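Local coordinates for protein eukaryotic peptide chain release factor GTP-binding subunit (Schizosaccharomyces pombe, PDB 1R5B) that is a GTP-binding translation release factor of the eRF3 type, with a P-loop G domain related to that of elongation factor Tu followed by two beta domains, at residues I181-V186 and M263-R268. Residues are numbered along the deposited sequence; the frame is centred on the assembly and turned at random.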
loop_
_atom_site.group_PDB
_atom_site.type_symbol
_atom_site.label_atom_id
_atom_site.label_comp_id
_atom_site.label_asym_id
_atom_site.label_seq_id
_atom_site.Cartn_x
_atom_site.Cartn_y
_atom_site.Cartn_z
ATOM N N ILE A 181 -5.878 14.623 -2.906
ATOM C CA ILE A 181 -5.434 13.762 -4.010
ATOM C C ILE A 181 -4.397 14.477 -4.827
ATOM O O ILE A 181 -4.728 15.324 -5.648
ATOM C CB ILE A 181 -6.611 13.349 -4.956
ATOM C CG1 ILE A 181 -7.755 12.731 -4.157
ATOM C CG2 ILE A 181 -6.100 12.371 -6.023
ATOM C CD1 ILE A 181 -7.287 11.636 -3.214
ATOM N N ASN A 182 -3.141 14.136 -4.581
ATOM C CA ASN A 182 -2.004 14.713 -5.276
ATOM C C ASN A 182 -1.506 13.818 -6.396
ATOM O O ASN A 182 -0.669 14.223 -7.199
ATOM C CB ASN A 182 -0.882 15.004 -4.280
ATOM C CG ASN A 182 -1.273 16.061 -3.265
ATOM O OD1 ASN A 182 -0.933 15.973 -2.090
ATOM N ND2 ASN A 182 -2.003 17.061 -3.716
ATOM N N HIS A 183 -2.010 12.597 -6.447
ATOM C CA HIS A 183 -1.735 11.710 -7.563
ATOM C C HIS A 183 -3.088 11.216 -8.048
ATOM O O HIS A 183 -3.699 10.340 -7.449
ATOM C CB HIS A 183 -0.852 10.559 -7.109
ATOM C CG HIS A 183 -0.526 9.590 -8.193
ATOM N ND1 HIS A 183 -1.411 8.622 -8.606
ATOM C CD2 HIS A 183 0.587 9.426 -8.942
ATOM C CE1 HIS A 183 -0.855 7.901 -9.562
ATOM N NE2 HIS A 183 0.359 8.366 -9.783
ATOM N N LEU A 184 -3.566 11.825 -9.117
ATOM C CA LEU A 184 -4.911 11.602 -9.589
ATOM C C LEU A 184 -4.916 10.474 -10.609
ATOM O O LEU A 184 -4.141 10.488 -11.552
ATOM C CB LEU A 184 -5.416 12.892 -10.226
ATOM C CG LEU A 184 -6.886 12.991 -10.577
ATOM C CD1 LEU A 184 -7.732 12.831 -9.341
ATOM C CD2 LEU A 184 -7.149 14.344 -11.205
ATOM N N VAL A 185 -5.780 9.497 -10.398
ATOM C CA VAL A 185 -6.082 8.499 -11.417
ATOM C C VAL A 185 -7.286 8.997 -12.229
ATOM O O VAL A 185 -8.343 9.268 -11.669
ATOM C CB VAL A 185 -6.401 7.134 -10.791
ATOM C CG1 VAL A 185 -6.726 6.122 -11.862
ATOM C CG2 VAL A 185 -5.225 6.651 -9.942
ATOM N N VAL A 186 -7.105 9.130 -13.538
ATOM C CA VAL A 186 -8.122 9.659 -14.426
ATOM C C VAL A 186 -8.542 8.528 -15.355
ATOM O O VAL A 186 -7.743 8.046 -16.162
ATOM C CB VAL A 186 -7.583 10.836 -15.262
ATOM C CG1 VAL A 186 -8.608 11.264 -16.324
ATOM C CG2 VAL A 186 -7.237 11.989 -14.386
ATOM N N MET A 263 -0.310 0.026 -7.244
ATOM C CA MET A 263 -0.156 1.463 -6.983
ATOM C C MET A 263 0.595 1.720 -5.697
ATOM O O MET A 263 0.271 1.206 -4.649
ATOM C CB MET A 263 -1.536 2.078 -6.727
ATOM C CG MET A 263 -1.952 3.045 -7.683
ATOM S SD MET A 263 -3.480 3.761 -7.186
ATOM C CE MET A 263 -2.866 5.429 -7.168
ATOM N N THR A 264 1.500 2.645 -5.762
ATOM C CA THR A 264 2.384 2.911 -4.667
ATOM C C THR A 264 2.010 4.224 -3.936
ATOM O O THR A 264 2.177 4.335 -2.729
ATOM C CB THR A 264 3.772 2.912 -5.271
ATOM O OG1 THR A 264 4.637 2.157 -4.444
ATOM C CG2 THR A 264 4.347 4.251 -5.372
ATOM N N HIS A 265 1.465 5.190 -4.662
ATOM C CA HIS A 265 1.106 6.471 -4.067
ATOM C C HIS A 265 -0.271 6.398 -3.406
ATOM O O HIS A 265 -1.265 6.597 -4.065
ATOM C CB HIS A 265 1.122 7.542 -5.147
ATOM C CG HIS A 265 1.131 8.941 -4.628
ATOM N ND1 HIS A 265 0.065 9.497 -3.949
ATOM C CD2 HIS A 265 2.069 9.908 -4.717
ATOM C CE1 HIS A 265 0.357 10.751 -3.642
ATOM N NE2 HIS A 265 1.567 11.022 -4.094
ATOM N N LEU A 266 -0.307 6.062 -2.112
ATOM C CA LEU A 266 -1.521 6.130 -1.303
ATOM C C LEU A 266 -1.389 7.305 -0.310
ATOM O O LEU A 266 -0.494 7.315 0.538
ATOM C CB LEU A 266 -1.728 4.812 -0.542
ATOM C CG LEU A 266 -1.710 3.492 -1.327
ATOM C CD1 LEU A 266 -2.060 2.335 -0.439
ATOM C CD2 LEU A 266 -2.640 3.504 -2.455
ATOM N N GLU A 267 -2.282 8.280 -0.405
ATOM C CA GLU A 267 -2.118 9.543 0.329
ATOM C C GLU A 267 -1.908 9.426 1.831
ATOM O O GLU A 267 -1.061 10.111 2.350
ATOM C CB GLU A 267 -3.287 10.486 0.100
ATOM C CG GLU A 267 -3.494 10.928 -1.335
ATOM C CD GLU A 267 -2.314 11.693 -1.929
ATOM O OE1 GLU A 267 -1.472 12.245 -1.187
ATOM O OE2 GLU A 267 -2.258 11.731 -3.173
ATOM N N ARG A 268 -2.671 8.591 2.536
ATOM C CA ARG A 268 -2.476 8.472 3.978
ATOM C C ARG A 268 -1.066 7.992 4.304
ATOM O O ARG A 268 -0.440 8.492 5.235
ATOM C CB ARG A 268 -3.500 7.535 4.627
ATOM C CG ARG A 268 -4.924 8.088 4.623
ATOM C CD ARG A 268 -5.967 7.188 5.267
ATOM N NE ARG A 268 -5.995 5.858 4.659
ATOM C CZ ARG A 268 -6.521 4.783 5.228
ATOM N NH1 ARG A 268 -7.085 4.855 6.419
ATOM N NH2 ARG A 268 -6.480 3.617 4.597
#
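At one end of the central sheet of the P-loop G domain, the turn leading from helix 169-178 into strand 184-189 meets the linker between helices 256-262 and 267-270, beyond which the chain passes into the next, beta-rich domain. Polar contacts centre on one carboxylate. Glu-267, in the first turn of its helix, folds at chi2 (-61°) and brings OE2 up to two successive backbone N-H groups: Asn-182 N donates at 2.9 Å, fairly straight, and His-183 N adds a weak, more bent bond to OE2 at 3.4 Å. A single oxygen thus grips the turn just ahead of the strand, although its modelled position is not precise. The side chains of Asn-182 and Glu-267 cross at about a right angle, with Asn-182 CB 3.7 Å from Glu-267 OE2.

The aromatic contact is a CH-pi one more than a ring stack. His-183 CB sits over the centre of one face of the His-265 imidazole, 3.5 Å from its centroid. Both histidines hold CG anti to the backbone N, and their planes stay within 21° of parallel, but the rings are slid so far apart, 5.2 Å between centroids, that they barely overlap. In return, His-265 CB lies over the rim of one face of the His-183 ring.

Apolar packing lies on the strand side. Tyr-259 of helix 256-262 touches both His-183 and Val-185, while the Val-185 backbone bonds to Gly-148 and Leu-150 within the sheet. Met-263, just past that helix, bends at chi3 (122°) so that its terminal methyl CE meets Val-185 CG2 tip to tip at 3.8 Å; the same methyl lies 3.8 Å from His-183 ND1, a buried nitrogen without a hydrogen-bond partner in the model.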